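Local coordinates for protein short-chain dehydrogenase/reductase SDR (Vibrio parahaemolyticus, PDB 3GUY) that probably catalyses NAD(P)-dependent oxidation or reduction between an alcohol and a carbonyl compound, at residues Leu56-Phe66 with Asn109-Tyr118; Leu99-Ile108 with Thr142-Leu153. The protein carries 2 engineered substitutions. All blocks are in the same frame, centred on the assembly; numbering follows the deposited sequence.

Interaction 1 (Leu56-Phe66 with Asn109-Tyr118); sequences LASHQEVEQLF and NVLRELVKRY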
loop_
_atom_site.group_PDB
_atom_site.type_symbol
_atom_site.label_atom_id
_atom_site.label_comp_id
_atom_site.label_asym_id
_atom_site.label_seq_id
_atom_site.Cartn_x
_atom_site.Cartn_y
_atom_site.Cartn_z
ATOM N N LEU D 56 7.661 -16.070 23.869
ATOM C CA LEU D 56 6.378 -15.545 23.411
ATOM C C LEU D 56 5.752 -16.392 22.275
ATOM O O LEU D 56 4.576 -16.237 21.963
ATOM C CB LEU D 56 6.547 -14.093 22.956
ATOM C CG LEU D 56 7.054 -13.153 24.069
ATOM C CD1 LEU D 56 7.319 -11.761 23.528
ATOM C CD2 LEU D 56 6.092 -13.095 25.252
ATOM N N ALA D 57 6.538 -17.283 21.681
ATOM C CA ALA D 57 6.018 -18.205 20.646
ATOM C C ALA D 57 5.128 -19.279 21.252
ATOM O O ALA D 57 4.484 -20.006 20.550
ATOM C CB ALA D 57 7.181 -18.837 19.829
ATOM N N SER D 58 5.079 -19.333 22.578
ATOM C CA SER D 58 4.259 -20.255 23.329
ATOM C C SER D 58 3.037 -19.547 23.834
ATOM O O SER D 58 3.133 -18.627 24.644
ATOM C CB SER D 58 5.102 -20.763 24.517
ATOM O OG SER D 58 4.328 -21.553 25.371
ATOM N N HIS D 59 1.858 -19.970 23.405
ATOM C CA HIS D 59 0.668 -19.298 23.878
ATOM C C HIS D 59 0.447 -19.528 25.380
ATOM O O HIS D 59 -0.074 -18.637 26.072
ATOM C CB HIS D 59 -0.571 -19.612 23.036
ATOM C CG HIS D 59 -1.111 -20.989 23.214
ATOM N ND1 HIS D 59 -2.039 -21.302 24.182
ATOM C CD2 HIS D 59 -0.883 -22.134 22.522
ATOM C CE1 HIS D 59 -2.354 -22.584 24.089
ATOM N NE2 HIS D 59 -1.669 -23.110 23.088
ATOM N N GLN D 60 0.901 -20.670 25.897
ATOM C CA GLN D 60 0.813 -20.950 27.355
ATOM C C GLN D 60 1.711 -19.985 28.159
ATOM O O GLN D 60 1.300 -19.435 29.186
ATOM C CB GLN D 60 1.177 -22.407 27.657
ATOM C CG GLN D 60 0.252 -23.439 26.963
ATOM C CD GLN D 60 0.693 -23.878 25.554
ATOM O OE1 GLN D 60 1.394 -23.157 24.820
ATOM N NE2 GLN D 60 0.261 -25.083 25.166
ATOM N N GLU D 61 2.932 -19.771 27.690
ATOM C CA GLU D 61 3.820 -18.875 28.408
ATOM C C GLU D 61 3.305 -17.415 28.373
ATOM O O GLU D 61 3.433 -16.684 29.372
ATOM C CB GLU D 61 5.272 -19.006 27.927
ATOM C CG GLU D 61 5.907 -20.376 28.283
ATOM C CD GLU D 61 7.446 -20.422 28.149
ATOM O OE1 GLU D 61 8.142 -19.395 28.360
ATOM O OE2 GLU D 61 7.970 -21.524 27.858
ATOM N N VAL D 62 2.687 -17.005 27.265
ATOM C CA VAL D 62 2.130 -15.649 27.148
ATOM C C VAL D 62 0.892 -15.451 28.052
ATOM O O VAL D 62 0.714 -14.403 28.671
ATOM C CB VAL D 62 1.825 -15.304 25.667
ATOM C CG1 VAL D 62 1.005 -14.050 25.545
ATOM C CG2 VAL D 62 3.149 -15.181 24.910
ATOM N N GLU D 63 0.064 -16.478 28.143
ATOM C CA GLU D 63 -1.101 -16.453 29.010
ATOM C C GLU D 63 -0.644 -16.360 30.480
ATOM O O GLU D 63 -1.201 -15.596 31.242
ATOM C CB GLU D 63 -1.983 -17.678 28.694
ATOM C CG GLU D 63 -3.055 -18.085 29.700
ATOM C CD GLU D 63 -3.157 -19.620 29.742
ATOM O OE1 GLU D 63 -3.707 -20.205 28.778
ATOM O OE2 GLU D 63 -2.623 -20.234 30.701
ATOM N N GLN D 64 0.410 -17.080 30.853
ATOM C CA GLN D 64 0.958 -16.975 32.228
ATOM C C GLN D 64 1.632 -15.638 32.516
ATOM O O GLN D 64 1.637 -15.183 33.656
ATOM C CB GLN D 64 1.985 -18.053 32.490
ATOM C CG GLN D 64 1.395 -19.456 32.600
ATOM C CD GLN D 64 2.391 -20.510 32.172
ATOM O OE1 GLN D 64 3.605 -20.367 32.394
ATOM N NE2 GLN D 64 1.888 -21.566 31.520
ATOM N N LEU D 65 2.236 -15.035 31.489
ATOM C CA LEU D 65 2.904 -13.749 31.646
ATOM C C LEU D 65 1.885 -12.748 32.172
ATOM O O LEU D 65 2.118 -12.111 33.173
ATOM C CB LEU D 65 3.580 -13.273 30.317
ATOM C CG LEU D 65 4.065 -11.804 30.158
ATOM C CD1 LEU D 65 5.277 -11.435 31.052
ATOM C CD2 LEU D 65 4.401 -11.510 28.677
ATOM N N PHE D 66 0.734 -12.650 31.533
ATOM C CA PHE D 66 -0.224 -11.639 31.922
ATOM C C PHE D 66 -1.029 -11.998 33.159
ATOM O O PHE D 66 -1.457 -11.097 33.880
ATOM C CB PHE D 66 -1.113 -11.252 30.755
ATOM C CG PHE D 66 -0.367 -10.491 29.710
ATOM C CD1 PHE D 66 -0.048 -9.164 29.908
ATOM C CD2 PHE D 66 0.110 -11.128 28.584
ATOM C CE1 PHE D 66 0.696 -8.478 28.967
ATOM C CE2 PHE D 66 0.841 -10.442 27.643
ATOM C CZ PHE D 66 1.138 -9.121 27.844
ATOM N N ASN D 109 0.318 -14.034 19.637
ATOM C CA ASN D 109 0.075 -14.493 21.034
ATOM C C ASN D 109 -0.025 -13.319 21.994
ATOM O O ASN D 109 -0.964 -13.248 22.762
ATOM C CB ASN D 109 1.185 -15.400 21.503
ATOM C CG ASN D 109 1.115 -16.756 20.888
ATOM O OD1 ASN D 109 0.052 -17.236 20.538
ATOM N ND2 ASN D 109 2.257 -17.387 20.748
ATOM N N VAL D 110 0.899 -12.372 21.904
ATOM C CA VAL D 110 0.791 -11.150 22.740
ATOM C C VAL D 110 -0.421 -10.313 22.450
ATOM O O VAL D 110 -1.170 -10.001 23.373
ATOM C CB VAL D 110 2.001 -10.272 22.675
ATOM C CG1 VAL D 110 1.693 -8.901 23.343
ATOM C CG2 VAL D 110 3.147 -10.945 23.349
ATOM N N LEU D 111 -0.651 -9.930 21.195
ATOM C CA LEU D 111 -1.854 -9.156 20.875
ATOM C C LEU D 111 -3.184 -9.865 21.186
ATOM O O LEU D 111 -4.173 -9.227 21.615
ATOM C CB LEU D 111 -1.861 -8.686 19.391
ATOM C CG LEU D 111 -2.991 -7.734 19.016
ATOM C CD1 LEU D 111 -2.904 -6.455 19.952
ATOM C CD2 LEU D 111 -2.960 -7.354 17.484
ATOM N N ARG D 112 -3.256 -11.159 20.931
ATOM C CA ARG D 112 -4.478 -11.880 21.233
ATOM C C ARG D 112 -4.756 -11.874 22.756
ATOM O O ARG D 112 -5.902 -11.728 23.184
ATOM C CB ARG D 112 -4.382 -13.315 20.741
ATOM C CG ARG D 112 -5.519 -14.195 21.153
ATOM C CD ARG D 112 -5.387 -15.571 20.532
ATOM N NE ARG D 112 -6.442 -16.431 21.068
ATOM C CZ ARG D 112 -6.366 -17.090 22.222
ATOM N NH1 ARG D 112 -5.247 -17.091 22.949
ATOM N NH2 ARG D 112 -7.401 -17.819 22.609
ATOM N N GLU D 113 -3.708 -12.084 23.542
ATOM C CA GLU D 113 -3.861 -12.112 24.990
ATOM C C GLU D 113 -4.256 -10.727 25.521
ATOM O O GLU D 113 -5.151 -10.608 26.408
ATOM C CB GLU D 113 -2.592 -12.612 25.631
ATOM C CG GLU D 113 -2.770 -12.984 27.105
ATOM C CD GLU D 113 -3.632 -14.229 27.307
ATOM O OE1 GLU D 113 -3.711 -15.077 26.380
ATOM O OE2 GLU D 113 -4.207 -14.373 28.408
ATOM N N LEU D 114 -3.652 -9.676 24.946
ATOM C CA LEU D 114 -4.068 -8.303 25.249
ATOM C C LEU D 114 -5.528 -8.009 24.937
ATOM O O LEU D 114 -6.224 -7.383 25.772
ATOM C CB LEU D 114 -3.127 -7.271 24.596
ATOM C CG LEU D 114 -1.692 -7.345 25.110
ATOM C CD1 LEU D 114 -0.818 -6.363 24.282
ATOM C CD2 LEU D 114 -1.614 -7.057 26.648
ATOM N N VAL D 115 -6.033 -8.476 23.784
ATOM C CA VAL D 115 -7.413 -8.184 23.401
ATOM C C VAL D 115 -8.401 -8.978 24.233
ATOM O O VAL D 115 -9.465 -8.484 24.583
ATOM C CB VAL D 115 -7.673 -8.424 21.894
ATOM C CG1 VAL D 115 -9.105 -8.194 21.545
ATOM C CG2 VAL D 115 -6.775 -7.466 21.029
ATOM N N LYS D 116 -8.040 -10.213 24.523
ATOM C CA LYS D 116 -8.816 -11.110 25.396
ATOM C C LYS D 116 -9.034 -10.438 26.760
ATOM O O LYS D 116 -10.159 -10.326 27.201
ATOM C CB LYS D 116 -8.073 -12.450 25.580
ATOM C CG LYS D 116 -8.950 -13.581 26.085
ATOM C CD LYS D 116 -8.242 -14.956 25.993
ATOM C CE LYS D 116 -9.216 -16.113 26.227
ATOM N NZ LYS D 116 -9.884 -16.479 24.926
ATOM N N ARG D 117 -7.966 -9.945 27.364
ATOM C CA ARG D 117 -7.999 -9.493 28.766
ATOM C C ARG D 117 -8.367 -8.014 28.914
ATOM O O ARG D 117 -9.064 -7.642 29.879
ATOM C CB ARG D 117 -6.652 -9.735 29.436
ATOM C CG ARG D 117 -6.318 -11.181 29.700
ATOM C CD ARG D 117 -4.882 -11.271 30.213
ATOM N NE ARG D 117 -4.489 -12.646 30.486
ATOM C CZ ARG D 117 -4.572 -13.278 31.661
ATOM N NH1 ARG D 117 -5.018 -12.656 32.741
ATOM N NH2 ARG D 117 -4.168 -14.544 31.753
ATOM N N TYR D 118 -7.938 -7.173 27.976
ATOM C CA TYR D 118 -7.939 -5.723 28.210
ATOM C C TYR D 118 -8.583 -4.893 27.126
ATOM O O TYR D 118 -8.346 -3.695 27.064
ATOM C CB TYR D 118 -6.506 -5.215 28.390
ATOM C CG TYR D 118 -5.667 -6.018 29.335
ATOM C CD1 TYR D 118 -6.144 -6.386 30.608
ATOM C CD2 TYR D 118 -4.372 -6.391 28.977
ATOM C CE1 TYR D 118 -5.344 -7.125 31.475
ATOM C CE2 TYR D 118 -3.588 -7.127 29.807
ATOM C CZ TYR D 118 -4.063 -7.494 31.064
ATOM O OH TYR D 118 -3.230 -8.224 31.859
#
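Asn109 makes the one clear hydrogen bond between the segments: its ND2 lies 2.9 Å from Leu56 O, the N-H pointing almost straight at the acceptor (168°) and the oxygen close to the amide plane. The donor also lies in the carbonyl plane of Leu56. With CG beside its own backbone N, the asparagine reaches back to the turn ahead of helix 59-67, and OD1 comes within 3.5 Å of His59 CB. Ser58 caps that helix, its OG accepting from Glu61 N.

The apolar part begins at Leu56 and Val62. Both reach Val110 with methyl groups, and Val62 CG1 also packs 3.9 Å from Glu113 CB. One turn on, Phe66 is a knob in the hole formed by Glu113, Leu114, Arg117 and Tyr118. Its CE1 touches Leu114 CD2 at 3.6 Å, CD2 lies beside the aliphatic CG of Glu113, and CD1 comes to the edge of the Tyr118 ring, 3.8 Å from OH.

Glu113 is buried, and its carboxylate is met by Arg117 at the more exposed side. Glu113 bends at chi2 (69°), which brings OE2 to 2.7 Å from Arg117 NE in a salt bridge within the helix, through the oxygen's anti lone pair. The carboxylate runs nearly parallel to the Phe66 ring, while Phe66 CB sits over one face of the guanidinium. Arg117 NH2 is 3.2 Å from Glu63 O and forms a second salt bridge with Glu67.

The helices cross at -43° on one side of the Rossmann sheet, with His59 and Arg112 abutting Pro93 of the second subunit. The chemistry is thus divided: an amide ties down the turn leading into the helix, valines pack the middle, an aromatic knob fills the far end, and Arg117, shared between two acids, probably offsets the negative charge that Glu113 brings against Phe66.

Interaction 2 (Leu99-Ile108 with Thr142-Leu153); sequences LIENNLSSAI and TYCAVKWAVKGL
Asn103 OD1 accepts from Lys147 NZ at 3.0 Å, NZ standing 23° from the carbonyl plane; this is the hydrogen bond that links the two helices. Beside it, Val146 packs between Ile100 and Asn103. Its CG2, in the crowded position between backbone N and carbonyl carbon, meets Asn103 CB at 3.7 Å, and CG1 meets Ile100 CG1 at 4.0 Å. Farther along, Leu104 CD1 lies 3.6 Å from Ala149 CB and Ala107 CB is 3.6 Å from Val150 CG2. Leu153 spreads both methyls against Ile108 CG1. At the other end, Leu99 CD1 stands at the edge of the Tyr143 ring, 4.3 Å from its CD1.

The axes run 8.7 Å apart and parallel to within 1°, with the alanine methyls of Ala107 and Ala149 meeting Val150 and Leu104 between them.

A second shell sets the Asn103 amide. Its ND2 donates to Leu99 O at 2.8 Å, on a lone pair in the carbonyl plane, and also to Ser82 O, so the flip of the amide is fixed with OD1 facing the lysine. Leu99 O thereby accepts from both Asn103 N and ND2. Nearby, Ile100 O takes both Leu104 N and Ser105 N, the signature of a wider pi-type turn. Lys147 folds at chi2, with CG over the centre of the Tyr143 ring, and its amine returns to Asn103.

Outward, helix 141-160 meets its copy in the second subunit, Ala149 on Ala149, consistent with the helical dimer interface common in this family. Tyr143 and Lys147 are spaced as in the YxxxK motif. With Ser130 touching the tyrosine and Asn103 on a distorted helix, the arrangement is consistent with the Asn-Ser-Tyr-Lys tetrad of classical short-chain dehydrogenases, whose residues are probably catalytic here.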
loop_
_atom_site.group_PDB
_atom_site.type_symbol
_atom_site.label_atom_id
_atom_site.label_comp_id
_atom_site.label_asym_id
_atom_site.label_seq_id
_atom_site.Cartn_x
_atom_site.Cartn_y
_atom_site.Cartn_z
ATOM N N LEU D 99 12.206 -17.523 12.463
ATOM C CA LEU D 99 11.784 -16.160 12.140
ATOM C C LEU D 99 10.266 -15.984 12.336
ATOM O O LEU D 99 9.811 -14.959 12.875
ATOM C CB LEU D 99 12.167 -15.816 10.701
ATOM C CG LEU D 99 12.232 -14.370 10.259
ATOM C CD1 LEU D 99 13.207 -13.576 11.139
ATOM C CD2 LEU D 99 12.616 -14.373 8.741
ATOM N N ILE D 100 9.498 -16.975 11.870
ATOM C CA ILE D 100 8.050 -16.973 11.984
ATOM C C ILE D 100 7.634 -16.981 13.451
ATOM O O ILE D 100 6.797 -16.186 13.891
ATOM C CB ILE D 100 7.386 -18.188 11.238
ATOM C CG1 ILE D 100 7.517 -18.039 9.706
ATOM C CG2 ILE D 100 5.895 -18.240 11.576
ATOM C CD1 ILE D 100 7.184 -19.261 8.895
ATOM N N GLU D 101 8.254 -17.874 14.222
ATOM C CA GLU D 101 7.977 -17.968 15.661
ATOM C C GLU D 101 8.293 -16.683 16.415
ATOM O O GLU D 101 7.442 -16.171 17.155
ATOM C CB GLU D 101 8.767 -19.127 16.270
ATOM C CG GLU D 101 8.301 -20.494 15.784
ATOM C CD GLU D 101 9.320 -21.620 16.071
ATOM O OE1 GLU D 101 10.446 -21.358 16.595
ATOM O OE2 GLU D 101 8.996 -22.789 15.759
ATOM N N ASN D 102 9.495 -16.154 16.222
ATOM C CA ASN D 102 9.954 -14.971 16.969
ATOM C C ASN D 102 9.241 -13.664 16.597
ATOM O O ASN D 102 9.226 -12.720 17.410
ATOM C CB ASN D 102 11.433 -14.704 16.774
ATOM C CG ASN D 102 12.348 -15.790 17.314
ATOM O OD1 ASN D 102 11.925 -16.703 18.028
ATOM N ND2 ASN D 102 13.639 -15.719 16.899
ATOM N N ASN D 103 8.721 -13.553 15.360
ATOM C CA ASN D 103 8.083 -12.310 14.891
ATOM C C ASN D 103 6.563 -12.408 14.805
ATOM O O ASN D 103 5.825 -11.609 15.407
ATOM C CB ASN D 103 8.645 -11.888 13.536
ATOM C CG ASN D 103 10.118 -11.503 13.612
ATOM O OD1 ASN D 103 10.456 -10.364 13.963
ATOM N ND2 ASN D 103 11.004 -12.441 13.265
ATOM N N LEU D 104 6.077 -13.408 14.087
ATOM C CA LEU D 104 4.648 -13.505 13.829
ATOM C C LEU D 104 3.915 -14.198 14.982
ATOM O O LEU D 104 2.897 -13.710 15.452
ATOM C CB LEU D 104 4.376 -14.230 12.484
ATOM C CG LEU D 104 2.891 -14.395 12.078
ATOM C CD1 LEU D 104 2.130 -13.061 12.173
ATOM C CD2 LEU D 104 2.784 -15.077 10.625
ATOM N N SER D 105 4.403 -15.350 15.409
ATOM C CA SER D 105 3.720 -16.087 16.465
ATOM C C SER D 105 3.716 -15.226 17.738
ATOM O O SER D 105 2.689 -15.097 18.421
ATOM C CB SER D 105 4.408 -17.430 16.724
ATOM O OG SER D 105 4.251 -18.260 15.592
ATOM N N SER D 106 4.862 -14.619 18.022
ATOM C CA SER D 106 5.038 -13.846 19.251
ATOM C C SER D 106 4.067 -12.689 19.248
ATOM O O SER D 106 3.388 -12.455 20.242
ATOM C CB SER D 106 6.474 -13.368 19.409
ATOM O OG SER D 106 6.802 -12.265 18.552
ATOM N N ALA D 107 3.967 -12.003 18.098
ATOM C CA ALA D 107 3.047 -10.913 17.910
ATOM C C ALA D 107 1.586 -11.337 18.048
ATOM O O ALA D 107 0.836 -10.649 18.705
ATOM C CB ALA D 107 3.273 -10.190 16.558
ATOM N N ILE D 108 1.198 -12.464 17.462
ATOM C CA ILE D 108 -0.198 -12.937 17.518
ATOM C C ILE D 108 -0.571 -13.314 18.974
ATOM O O ILE D 108 -1.626 -12.959 19.469
ATOM C CB ILE D 108 -0.420 -14.192 16.608
ATOM C CG1 ILE D 108 -0.466 -13.804 15.134
ATOM C CG2 ILE D 108 -1.730 -14.872 16.982
ATOM C CD1 ILE D 108 -0.351 -15.044 14.180
ATOM N N THR D 142 11.494 -13.370 3.566
ATOM C CA THR D 142 10.786 -13.960 4.730
ATOM C C THR D 142 10.678 -12.994 5.910
ATOM O O THR D 142 9.745 -13.089 6.726
ATOM C CB THR D 142 11.485 -15.232 5.200
ATOM O OG1 THR D 142 12.892 -14.939 5.401
ATOM C CG2 THR D 142 11.297 -16.361 4.140
ATOM N N TYR D 143 11.650 -12.092 6.021
ATOM C CA TYR D 143 11.585 -10.983 6.994
ATOM C C TYR D 143 10.451 -10.054 6.663
ATOM O O TYR D 143 9.627 -9.793 7.522
ATOM C CB TYR D 143 12.866 -10.184 7.050
ATOM C CG TYR D 143 12.902 -9.181 8.178
ATOM C CD1 TYR D 143 12.885 -9.593 9.518
ATOM C CD2 TYR D 143 12.947 -7.831 7.909
ATOM C CE1 TYR D 143 12.902 -8.673 10.558
ATOM C CE2 TYR D 143 13.019 -6.907 8.941
ATOM C CZ TYR D 143 12.987 -7.339 10.270
ATOM O OH TYR D 143 13.020 -6.434 11.300
ATOM N N CYS D 144 10.366 -9.634 5.399
ATOM C CA CYS D 144 9.243 -8.855 4.962
ATOM C C CYS D 144 7.976 -9.652 5.192
ATOM O O CYS D 144 6.962 -9.116 5.683
ATOM C CB CYS D 144 9.354 -8.461 3.471
ATOM S SG CYS D 144 10.618 -7.239 3.109
ATOM N N ALA D 145 8.003 -10.935 4.857
ATOM C CA ALA D 145 6.793 -11.736 5.016
ATOM C C ALA D 145 6.218 -11.634 6.421
ATOM O O ALA D 145 5.016 -11.304 6.582
ATOM C CB ALA D 145 7.048 -13.184 4.641
ATOM N N VAL D 146 7.057 -11.888 7.428
ATOM C CA VAL D 146 6.606 -11.858 8.864
ATOM C C VAL D 146 6.226 -10.424 9.377
ATOM O O VAL D 146 5.285 -10.252 10.162
ATOM C CB VAL D 146 7.605 -12.576 9.807
ATOM C CG1 VAL D 146 7.777 -14.071 9.407
ATOM C CG2 VAL D 146 9.033 -11.884 9.864
ATOM N N LYS D 147 6.905 -9.405 8.877
ATOM C CA LYS D 147 6.603 -8.017 9.220
ATOM C C LYS D 147 5.371 -7.507 8.528
ATOM O O LYS D 147 4.553 -6.819 9.155
ATOM C CB LYS D 147 7.778 -7.111 8.953
ATOM C CG LYS D 147 8.982 -7.492 9.837
ATOM C CD LYS D 147 8.642 -7.330 11.312
ATOM C CE LYS D 147 9.880 -7.469 12.215
ATOM N NZ LYS D 147 9.505 -7.528 13.645
ATOM N N TRP D 148 5.188 -7.859 7.260
ATOM C CA TRP D 148 3.915 -7.589 6.614
ATOM C C TRP D 148 2.756 -8.329 7.317
ATOM O O TRP D 148 1.622 -7.800 7.397
ATOM C CB TRP D 148 3.940 -8.061 5.149
ATOM C CG TRP D 148 4.670 -7.158 4.177
ATOM C CD1 TRP D 148 5.959 -6.650 4.302
ATOM C CD2 TRP D 148 4.199 -6.723 2.908
ATOM N NE1 TRP D 148 6.285 -5.927 3.191
ATOM C CE2 TRP D 148 5.230 -5.942 2.322
ATOM C CE3 TRP D 148 3.001 -6.899 2.201
ATOM C CZ2 TRP D 148 5.084 -5.324 1.070
ATOM C CZ3 TRP D 148 2.866 -6.302 0.951
ATOM C CH2 TRP D 148 3.901 -5.505 0.398
ATOM N N ALA D 149 3.026 -9.570 7.743
ATOM C CA ALA D 149 2.031 -10.364 8.478
ATOM C C ALA D 149 1.553 -9.623 9.764
ATOM O O ALA D 149 0.366 -9.431 9.992
ATOM C CB ALA D 149 2.588 -11.757 8.813
ATOM N N VAL D 150 2.504 -9.164 10.548
ATOM C CA VAL D 150 2.166 -8.365 11.720
ATOM C C VAL D 150 1.324 -7.120 11.386
ATOM O O VAL D 150 0.377 -6.854 12.068
ATOM C CB VAL D 150 3.369 -8.048 12.634
ATOM C CG1 VAL D 150 2.913 -7.172 13.872
ATOM C CG2 VAL D 150 4.072 -9.334 13.103
ATOM N N LYS D 151 1.654 -6.375 10.338
ATOM C CA LYS D 151 0.861 -5.222 9.938
ATOM C C LYS D 151 -0.577 -5.552 9.508
ATOM O O LYS D 151 -1.482 -4.829 9.820
ATOM C CB LYS D 151 1.547 -4.468 8.824
ATOM C CG LYS D 151 0.895 -3.177 8.522
ATOM C CD LYS D 151 1.676 -2.453 7.455
ATOM C CE LYS D 151 0.809 -1.638 6.588
ATOM N NZ LYS D 151 0.928 -0.324 7.023
ATOM N N GLY D 152 -0.763 -6.660 8.808
ATOM C CA GLY D 152 -2.087 -7.085 8.444
ATOM C C GLY D 152 -2.883 -7.469 9.678
ATOM O O GLY D 152 -4.062 -7.151 9.757
ATOM N N LEU D 153 -2.226 -8.139 10.609
ATOM C CA LEU D 153 -2.824 -8.471 11.913
ATOM C C LEU D 153 -3.270 -7.209 12.624
ATOM O O LEU D 153 -4.477 -7.047 12.923
ATOM C CB LEU D 153 -1.832 -9.216 12.766
ATOM C CG LEU D 153 -2.269 -9.665 14.148
ATOM C CD1 LEU D 153 -3.106 -10.983 14.037
ATOM C CD2 LEU D 153 -1.038 -9.853 15.000
#

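How the interactions relate
Helix 93-118 serves both contacts: its middle turns to interaction 2 and its last turns to interaction 1, with centres about 16 Å apart. The two meet where Leu56 CB packs 3.6 Å from Ser106 CB and where Leu111 reaches Leu153. Interaction 2 is wholly buried and joins parallel helices through aliphatic packing and a precisely held polar site, in keeping with a probable active centre. Interaction 1 is only partly buried; its helices are inclined to each other, and its packing turns on one phenylalanine knob beside valines, an asparagine and a buried glutamate, while Arg117 and Glu63 reach the surface. Both approach the second subunit, though interaction 2 does so through helix 141-160 meeting its own copy.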